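Local coordinates for glycosyl hydrolase, BNR repeat (Ralstonia eutropha, PDB 3B7F), which is a putative glycosyl hydrolase, probably with hydrolase activity, that folds as a seven-bladed beta-propeller, at residues P137-F141 against P152-N157; G217-F222 against N251-Y256; V238-A243 against V285-P290. One frame throughout, in Å; residues are numbered along the deposited sequence.

Interaction 1: P137-F141 against P152-N157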
loop_
_atom_site.group_PDB
_atom_site.type_symbol
_atom_site.label_atom_id
_atom_site.label_comp_id
_atom_site.label_asym_id
_atom_site.label_seq_id
_atom_site.Cartn_x
_atom_site.Cartn_y
_atom_site.Cartn_z
ATOM N N PRO A 137 3.869 -12.780 -10.009
ATOM C CA PRO A 137 2.976 -13.483 -9.075
ATOM C C PRO A 137 3.552 -13.457 -7.652
ATOM O O PRO A 137 4.674 -12.996 -7.457
ATOM C CB PRO A 137 2.876 -14.884 -9.665
ATOM C CG PRO A 137 4.156 -15.085 -10.384
ATOM C CD PRO A 137 4.499 -13.726 -10.950
ATOM N N GLN A 138 2.796 -13.953 -6.678
ATOM C CA GLN A 138 3.158 -13.790 -5.262
ATOM C C GLN A 138 4.545 -14.320 -4.955
ATOM O O GLN A 138 4.861 -15.455 -5.252
ATOM C CB GLN A 138 2.113 -14.418 -4.298
ATOM C CG GLN A 138 0.623 -13.920 -4.365
ATOM C CD GLN A 138 -0.232 -14.684 -5.352
ATOM O OE1 GLN A 138 0.228 -15.007 -6.456
ATOM N NE2 GLN A 138 -1.501 -14.964 -4.975
ATOM N N GLY A 139 5.390 -13.468 -4.390
ATOM C CA GLY A 139 6.754 -13.840 -4.028
ATOM C C GLY A 139 7.271 -12.762 -3.118
ATOM O O GLY A 139 6.883 -11.599 -3.287
ATOM N N LEU A 140 8.076 -13.166 -2.127
ATOM C CA LEU A 140 8.691 -12.283 -1.135
ATOM C C LEU A 140 10.206 -12.370 -1.321
ATOM O O LEU A 140 10.766 -13.469 -1.366
ATOM C CB LEU A 140 8.312 -12.706 0.287
ATOM C CG LEU A 140 8.746 -11.811 1.450
ATOM C CD1 LEU A 140 8.020 -10.456 1.431
ATOM C CD2 LEU A 140 8.542 -12.525 2.772
ATOM N N PHE A 141 10.839 -11.204 -1.411
ATOM C CA PHE A 141 12.273 -11.057 -1.605
ATOM C C PHE A 141 12.840 -10.074 -0.580
ATOM O O PHE A 141 12.109 -9.262 0.007
ATOM C CB PHE A 141 12.580 -10.574 -3.033
ATOM C CG PHE A 141 12.121 -11.536 -4.097
ATOM C CD1 PHE A 141 10.804 -11.512 -4.569
ATOM C CD2 PHE A 141 12.984 -12.477 -4.611
ATOM C CE1 PHE A 141 10.369 -12.426 -5.550
ATOM C CE2 PHE A 141 12.563 -13.386 -5.567
ATOM C CZ PHE A 141 11.257 -13.365 -6.045
ATOM N N PRO A 152 15.417 -14.359 -2.825
ATOM C CA PRO A 152 14.132 -14.822 -2.307
ATOM C C PRO A 152 14.111 -15.046 -0.788
ATOM O O PRO A 152 15.136 -15.403 -0.222
ATOM C CB PRO A 152 13.930 -16.175 -2.994
ATOM C CG PRO A 152 14.999 -16.353 -3.955
ATOM C CD PRO A 152 16.011 -15.297 -3.793
ATOM N N VAL A 153 12.983 -14.768 -0.128
ATOM C CA VAL A 153 12.820 -15.154 1.277
ATOM C C VAL A 153 12.277 -16.569 1.112
ATOM O O VAL A 153 11.068 -16.761 0.940
ATOM C CB VAL A 153 11.889 -14.246 2.099
ATOM C CG1 VAL A 153 11.647 -14.833 3.510
ATOM C CG2 VAL A 153 12.470 -12.842 2.178
ATOM N N ALA A 154 13.206 -17.533 1.101
ATOM C CA ALA A 154 12.944 -18.967 0.902
ATOM C C ALA A 154 11.855 -19.549 1.800
ATOM O O ALA A 154 11.074 -20.396 1.365
ATOM C CB ALA A 154 14.249 -19.744 1.074
ATOM N N GLY A 155 11.774 -19.077 3.040
ATOM C CA GLY A 155 10.729 -19.542 3.961
ATOM C C GLY A 155 9.299 -19.274 3.510
ATOM O O GLY A 155 8.384 -19.941 3.984
ATOM N N PHE A 156 9.100 -18.291 2.623
ATOM C CA PHE A 156 7.801 -18.091 1.995
ATOM C C PHE A 156 7.773 -18.759 0.610
ATOM O O PHE A 156 6.894 -19.567 0.340
ATOM C CB PHE A 156 7.366 -16.621 1.820
ATOM C CG PHE A 156 6.075 -16.529 1.047
ATOM C CD1 PHE A 156 4.851 -16.751 1.683
ATOM C CD2 PHE A 156 6.093 -16.386 -0.343
ATOM C CE1 PHE A 156 3.678 -16.776 0.959
ATOM C CE2 PHE A 156 4.939 -16.428 -1.082
ATOM C CZ PHE A 156 3.724 -16.625 -0.437
ATOM N N ASN A 157 8.700 -18.366 -0.268
ATOM C CA ASN A 157 8.717 -18.824 -1.676
ATOM C C ASN A 157 8.749 -20.328 -1.904
ATOM O O ASN A 157 8.235 -20.789 -2.926
ATOM C CB ASN A 157 9.887 -18.190 -2.461
ATOM C CG ASN A 157 9.660 -16.712 -2.797
ATOM O OD1 ASN A 157 8.786 -16.058 -2.233
ATOM N ND2 ASN A 157 10.470 -16.181 -3.718
#

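Interaction 2: G217-F222 against N251-Y256. With EDO (1,2-ethanediol), chain R.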
loop_
_atom_site.group_PDB
_atom_site.type_symbol
_atom_site.label_atom_id
_atom_site.label_comp_id
_atom_site.label_asym_id
_atom_site.label_seq_id
_atom_site.Cartn_x
_atom_site.Cartn_y
_atom_site.Cartn_z
ATOM N N GLY A 217 -12.095 -14.100 11.009
ATOM C CA GLY A 217 -13.101 -13.044 11.115
ATOM C C GLY A 217 -13.352 -12.285 9.822
ATOM O O GLY A 217 -14.319 -11.533 9.714
ATOM N N CYS A 218 -12.516 -12.524 8.816
ATOM C CA CYS A 218 -12.589 -11.847 7.526
ATOM C C CYS A 218 -13.427 -12.642 6.524
ATOM O O CYS A 218 -13.206 -13.815 6.357
ATOM C CB CYS A 218 -11.149 -11.683 7.028
ATOM S SG CYS A 218 -10.920 -10.696 5.603
ATOM N N ALA A 219 -14.394 -12.023 5.861
ATOM C CA ALA A 219 -15.182 -12.726 4.827
ATOM C C ALA A 219 -14.355 -12.951 3.548
ATOM O O ALA A 219 -13.363 -12.265 3.302
ATOM C CB ALA A 219 -16.412 -11.960 4.493
ATOM N N ALA A 220 -14.778 -13.950 2.771
ATOM C CA ALA A 220 -14.223 -14.314 1.466
ATOM C C ALA A 220 -15.420 -14.833 0.682
ATOM O O ALA A 220 -15.517 -16.008 0.266
ATOM C CB ALA A 220 -13.138 -15.366 1.593
ATOM N N ASN A 221 -16.342 -13.909 0.471
ATOM C CA ASN A 221 -17.641 -14.194 -0.178
ATOM C C ASN A 221 -17.606 -14.589 -1.687
ATOM O O ASN A 221 -18.599 -15.047 -2.259
ATOM C CB ASN A 221 -18.597 -13.023 0.172
ATOM C CG ASN A 221 -18.876 -12.946 1.726
ATOM O OD1 ASN A 221 -18.869 -13.989 2.430
ATOM N ND2 ASN A 221 -19.114 -11.726 2.245
ATOM N N PHE A 222 -16.438 -14.444 -2.293
ATOM C CA PHE A 222 -16.151 -14.909 -3.659
ATOM C C PHE A 222 -15.720 -16.398 -3.702
ATOM O O PHE A 222 -15.549 -16.949 -4.792
ATOM C CB PHE A 222 -15.062 -14.033 -4.310
ATOM C CG PHE A 222 -13.771 -13.928 -3.504
ATOM C CD1 PHE A 222 -13.617 -12.926 -2.534
ATOM C CD2 PHE A 222 -12.734 -14.811 -3.708
ATOM C CE1 PHE A 222 -12.489 -12.844 -1.781
ATOM C CE2 PHE A 222 -11.591 -14.722 -2.951
ATOM C CZ PHE A 222 -11.474 -13.732 -1.993
ATOM N N ASN A 251 -10.293 -4.819 2.501
ATOM C CA ASN A 251 -10.385 -6.115 1.860
ATOM C C ASN A 251 -11.425 -6.000 0.750
ATOM O O ASN A 251 -12.267 -5.077 0.737
ATOM C CB ASN A 251 -10.801 -7.142 2.939
ATOM C CG ASN A 251 -10.652 -8.615 2.521
ATOM O OD1 ASN A 251 -11.538 -9.165 1.876
ATOM N ND2 ASN A 251 -9.594 -9.284 3.011
ATOM N N HIS A 252 -11.375 -6.953 -0.173
ATOM C CA HIS A 252 -12.436 -7.084 -1.195
ATOM C C HIS A 252 -13.825 -7.280 -0.530
ATOM O O HIS A 252 -14.849 -6.955 -1.127
ATOM C CB HIS A 252 -12.140 -8.266 -2.122
ATOM C CG HIS A 252 -12.792 -8.158 -3.453
ATOM N ND1 HIS A 252 -12.110 -7.725 -4.569
ATOM C CD2 HIS A 252 -14.065 -8.388 -3.849
ATOM C CE1 HIS A 252 -12.932 -7.713 -5.599
ATOM N NE2 HIS A 252 -14.125 -8.103 -5.190
ATOM N N CYS A 253 -13.817 -7.826 0.700
ATOM C CA CYS A 253 -15.004 -8.098 1.507
ATOM C C CYS A 253 -15.059 -7.292 2.800
ATOM O O CYS A 253 -15.468 -7.801 3.830
ATOM C CB CYS A 253 -15.113 -9.606 1.790
ATOM S SG CYS A 253 -15.092 -10.572 0.247
ATOM N N GLY A 254 -14.629 -6.037 2.738
ATOM C CA GLY A 254 -14.834 -5.110 3.820
ATOM C C GLY A 254 -13.637 -4.449 4.441
ATOM O O GLY A 254 -12.496 -4.742 4.075
ATOM N N ILE A 255 -13.945 -3.523 5.350
ATOM C CA ILE A 255 -12.951 -2.812 6.146
ATOM C C ILE A 255 -12.931 -3.556 7.472
ATOM O O ILE A 255 -13.995 -3.785 8.056
ATOM C CB ILE A 255 -13.276 -1.329 6.397
ATOM C CG1 ILE A 255 -13.536 -0.581 5.074
ATOM C CG2 ILE A 255 -12.127 -0.682 7.211
ATOM C CD1 ILE A 255 -14.276 0.780 5.259
ATOM N N TYR A 256 -11.739 -3.939 7.919
ATOM C CA TYR A 256 -11.570 -4.664 9.151
ATOM C C TYR A 256 -10.507 -4.063 10.046
ATOM O O TYR A 256 -9.564 -3.451 9.578
ATOM C CB TYR A 256 -11.146 -6.124 8.875
ATOM C CG TYR A 256 -12.156 -6.941 8.122
ATOM C CD1 TYR A 256 -12.207 -6.893 6.727
ATOM C CD2 TYR A 256 -13.070 -7.741 8.786
ATOM C CE1 TYR A 256 -13.154 -7.631 6.014
ATOM C CE2 TYR A 256 -14.019 -8.479 8.085
ATOM C CZ TYR A 256 -14.054 -8.413 6.687
ATOM O OH TYR A 256 -14.985 -9.125 5.974
HETATM C C1 EDO R . -12.894 -16.178 7.996
HETATM O O1 EDO R . -12.834 -16.676 6.639
HETATM C C2 EDO R . -12.626 -17.251 9.037
HETATM O O2 EDO R . -13.226 -16.854 10.277
HETATM O O HOH W 1 -11.345 -11.785 1.433
#

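Interaction 3: V238-A243 against V285-P290. With EDO (1,2-ethanediol), chain H.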
loop_
_atom_site.group_PDB
_atom_site.type_symbol
_atom_site.label_atom_id
_atom_site.label_comp_id
_atom_site.label_asym_id
_atom_site.label_seq_id
_atom_site.Cartn_x
_atom_site.Cartn_y
_atom_site.Cartn_z
ATOM N N VAL A 238 -2.346 -2.374 7.025
ATOM C CA VAL A 238 -1.446 -1.456 7.746
ATOM C C VAL A 238 -1.340 -1.883 9.234
ATOM O O VAL A 238 -2.269 -2.442 9.798
ATOM C CB VAL A 238 -1.891 0.051 7.620
ATOM C CG1 VAL A 238 -1.817 0.550 6.152
ATOM C CG2 VAL A 238 -3.292 0.264 8.127
ATOM N N GLN A 239 -0.170 -1.686 9.827
ATOM C CA GLN A 239 0.080 -1.939 11.233
ATOM C C GLN A 239 0.340 -0.566 11.795
ATOM O O GLN A 239 1.180 0.158 11.252
ATOM C CB GLN A 239 1.304 -2.834 11.406
ATOM C CG GLN A 239 1.699 -3.106 12.876
ATOM C CD GLN A 239 2.851 -4.072 13.004
ATOM O OE1 GLN A 239 3.708 -4.147 12.120
ATOM N NE2 GLN A 239 2.896 -4.798 14.125
ATOM N N HIS A 240 -0.341 -0.196 12.878
ATOM C CA HIS A 240 -0.205 1.157 13.405
ATOM C C HIS A 240 1.158 1.353 14.083
ATOM O O HIS A 240 1.548 0.525 14.862
ATOM C CB HIS A 240 -1.327 1.512 14.369
ATOM C CG HIS A 240 -1.476 2.983 14.533
ATOM N ND1 HIS A 240 -0.813 3.705 15.503
ATOM C CD2 HIS A 240 -2.113 3.886 13.762
ATOM C CE1 HIS A 240 -1.084 4.989 15.349
ATOM N NE2 HIS A 240 -1.872 5.122 14.300
ATOM N N PRO A 241 1.893 2.438 13.760
ATOM C CA PRO A 241 3.226 2.583 14.349
ATOM C C PRO A 241 3.232 2.937 15.840
ATOM O O PRO A 241 4.176 2.581 16.548
ATOM C CB PRO A 241 3.856 3.691 13.497
ATOM C CG PRO A 241 2.740 4.450 12.995
ATOM C CD PRO A 241 1.573 3.563 12.870
ATOM N N ALA A 242 2.195 3.646 16.286
ATOM C CA ALA A 242 2.008 4.010 17.692
ATOM C C ALA A 242 1.435 2.862 18.567
ATOM O O ALA A 242 1.764 2.785 19.735
ATOM C CB ALA A 242 1.102 5.251 17.782
ATOM N N ALA A 243 0.586 2.007 17.997
ATOM C CA ALA A 243 -0.036 0.864 18.668
ATOM C C ALA A 243 0.091 -0.341 17.729
ATOM O O ALA A 243 -0.894 -0.766 17.135
ATOM C CB ALA A 243 -1.471 1.165 18.972
ATOM N N VAL A 285 -3.586 5.016 7.974
ATOM C CA VAL A 285 -3.768 5.307 9.410
ATOM C C VAL A 285 -3.071 6.603 9.795
ATOM O O VAL A 285 -2.074 6.955 9.211
ATOM C CB VAL A 285 -3.231 4.167 10.298
ATOM C CG1 VAL A 285 -3.735 2.882 9.817
ATOM C CG2 VAL A 285 -1.666 4.139 10.339
ATOM N N HIS A 286 -3.641 7.335 10.742
ATOM C CA HIS A 286 -3.043 8.553 11.284
ATOM C C HIS A 286 -1.782 8.098 12.053
ATOM O O HIS A 286 -1.854 7.198 12.854
ATOM C CB HIS A 286 -4.063 9.231 12.193
ATOM C CG HIS A 286 -3.651 10.564 12.736
ATOM N ND1 HIS A 286 -2.615 10.728 13.626
ATOM C CD2 HIS A 286 -4.204 11.788 12.581
ATOM C CE1 HIS A 286 -2.522 11.999 13.970
ATOM N NE2 HIS A 286 -3.490 12.662 13.367
ATOM N N GLN A 287 -0.630 8.694 11.760
ATOM C CA GLN A 287 0.653 8.341 12.405
ATOM C C GLN A 287 0.662 8.209 13.935
ATOM O O GLN A 287 1.279 7.299 14.469
ATOM C CB GLN A 287 1.719 9.374 12.049
ATOM C CG GLN A 287 2.513 9.028 10.825
ATOM C CD GLN A 287 3.504 7.928 11.085
ATOM O OE1 GLN A 287 4.190 7.931 12.107
ATOM N NE2 GLN A 287 3.584 6.982 10.163
ATOM N N ARG A 288 -0.005 9.152 14.593
ATOM C CA ARG A 288 -0.086 9.233 16.040
ATOM C C ARG A 288 -1.341 8.655 16.712
ATOM O O ARG A 288 -1.244 8.226 17.850
ATOM C CB ARG A 288 0.082 10.687 16.458
ATOM C CG ARG A 288 1.477 11.184 16.136
ATOM C CD ARG A 288 1.682 12.588 16.530
ATOM N NE ARG A 288 0.812 13.535 15.832
ATOM C CZ ARG A 288 0.985 13.960 14.580
ATOM N NH1 ARG A 288 1.999 13.550 13.836
ATOM N NH2 ARG A 288 0.133 14.848 14.074
ATOM N N ASP A 289 -2.466 8.586 16.002
ATOM C CA ASP A 289 -3.755 8.165 16.534
ATOM C C ASP A 289 -4.167 6.811 15.937
ATOM O O ASP A 289 -4.562 6.756 14.768
ATOM C CB ASP A 289 -4.800 9.236 16.185
ATOM C CG ASP A 289 -6.164 8.965 16.787
ATOM O OD1 ASP A 289 -6.299 8.030 17.593
ATOM O OD2 ASP A 289 -7.108 9.714 16.463
ATOM N N PRO A 290 -4.093 5.707 16.730
ATOM C CA PRO A 290 -4.547 4.425 16.174
ATOM C C PRO A 290 -6.046 4.302 15.908
ATOM O O PRO A 290 -6.452 3.304 15.331
ATOM C CB PRO A 290 -4.080 3.395 17.217
ATOM C CG PRO A 290 -3.917 4.125 18.448
ATOM C CD PRO A 290 -3.560 5.541 18.085
HETATM C C1 EDO H . -6.919 13.514 15.903
HETATM O O1 EDO H . -6.115 12.359 16.200
HETATM C C2 EDO H . -7.634 13.411 14.545
HETATM O O2 EDO H . -8.490 12.252 14.381
#

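Interaction 1: P137-F141 against P152-N157
Asn157 holds CG beside its backbone N and anti to its carbonyl carbon (chi1 -74°), which brings its amide off the short helix 154-157 to the backbone of Leu140, whose own CG stands anti to the backbone N (chi1 -174°) and leads the side chain to Val153. A lone pair of Asn157 OD1, in the carbonyl plane, accepts from Leu140 N at 3.0 Å, nearly straight. Leu140 O accepts from Val153 N at 2.9 Å, so both main-chain polar atoms of Leu140 are bound, one by a side chain and one by backbone. Leu140 CD2 lies 3.8 Å from Val153 CB. Next along, Phe141 and Pro152 form an antiparallel non-hydrogen-bonded pair, with Phe141 CD2 3.5 Å from Pro152 CA. Asn157 ND2, buried without a polar partner in the model, sits over one face of the Phe141 ring, 3.7 Å from CZ, the amide and ring planes being 80° apart. Val153, the N-cap, offers its O to both Phe156 N and Asn157 N. Strands 139-143 and 151-152 are the outer pair of one four-stranded blade; Leu140 and Phe156 pack against strands 178-184 and 192-197 of the next, while the ring of Phe141 meets Phe102.

Interaction 2: G217-F222 against N251-Y256
The Tyr256 ring carries Cys218 SG over one face, 4.1 Å from the ring centroid and 23° off the normal, displaced toward the rim on the CE1 side. A second sulfur meets a ring differently: Cys253 SG lies at the edge of the Phe222 ring, 3.9 Å from CD1, while that ring stacks on Trp304. Both are cysteine sulfur-aromatic contacts, one over a face and one near the plane. Phe222 reaches its sulfur with CG between the backbone N and the carbonyl carbon (chi1 55°). Beyond the ring, Tyr256 OH accepts from Ala219 N at 3.0 Å, a nearly straight bond that ties the tip of the side chain to the passing backbone. Asn221 N makes a weak, bent bond to Cys253 SG, and Ala219 CB packs on Cys253 CB at 3.8 Å. Asn251 fixes the turn from within: a lone pair of its OD1, in the carbonyl plane, accepts from Cys253 N at 2.9 Å, an Asx turn. The same OD1 receives a water that also donates to Ala219 O, bridging the segments, while Asn251 ND2 bonds to Gln249. At the exposed end, Gly217 N bonds to an ethanediol molecule, probably from the crystallisation liquor, which is also held by His232 and the carbonyls of Pro226 and Val228. Asn251 to Gly254 form a type I turn closed by backbone bonds in both directions between these two residues, so strands 246-251 and 254-259 make a beta hairpin with a two-residue turn (His252, Cys253). In a four-stranded propeller blade, the connection arriving from the previous blade's outer strand shares a face with the turn between the second and third strands; here 217-222, between strands 212-213 and 234-239, lies on that turn.

Interaction 3: V238-A243 against V285-P290
Val285 puts CG2 3.5 Å from CD2 of the His240 ring and within 4.2 Å of Pro241 CD. Next, His286 O accepts a bent bond (140° at the hydrogen) from His240 NE2; the modelled 2.5 Å is short, and its exact length is doubtful. The donor lies nearly in line with the C=O, yet the oxygen is 25° out of the imidazole plane. The ring reaches this point because CG of His240 is anti to the backbone N (chi1 -160°), and on its other nitrogen ND1 accepts a weak bond from Ala243 N, consistent with a proton on NE2. Gln287 presents its O to Pro241 CG at 3.5 Å; its side chain, bent at chi2, returns so that OE1 and NE2 also come near this CG. Arg288 N donates to His286 ND1 near the plane of that ring, and His286 CE1 lies over one face of the Arg288 guanidinium. Asp289 points away, sharing OD2 between Thr292 and an ethanediol molecule, probably from the crystallisation liquor. Pro290 closes the segment with a CH-pi contact, CA sitting 3.3 Å above the centre of the His240 ring. Pro241 CD lies over the opposite face, offset toward the rim, so both faces meet a proline. Pro290 CB also touches Ala243 CB at 3.9 Å. The segment 238-243 leaves the end of strand 234-239, the first of its blade, and 285-290 runs from the end of strand 282-285 into the loop before strand 293-297 of the next. Pro290 O bonds back to Tyr248 of strand 246-251, while the Arg288 guanidinium reaches forward to the carbonyls of Ala350 and His351, between strands 346-348 and 356-359 of the blade that follows.

From the N terminus, interaction 1 comes first and closes a short loop of ten residues, joining the third strand of one blade to its edge strand and the small helix after it. It is finished before the others open. Interaction 2 then closes the excursion from 217-222 to 251-256, tying an inter-blade connection to a hairpin turn. Interaction 3 opens at 238-243, inside that loop, and closes at 285-290 beyond it, so these two cross. Both reach the blade that runs from strand 234-239 to strand 264-266, at different ends, with centres about 21 Å apart; interaction 3 passes on to the following blade. None of the contacts touches another.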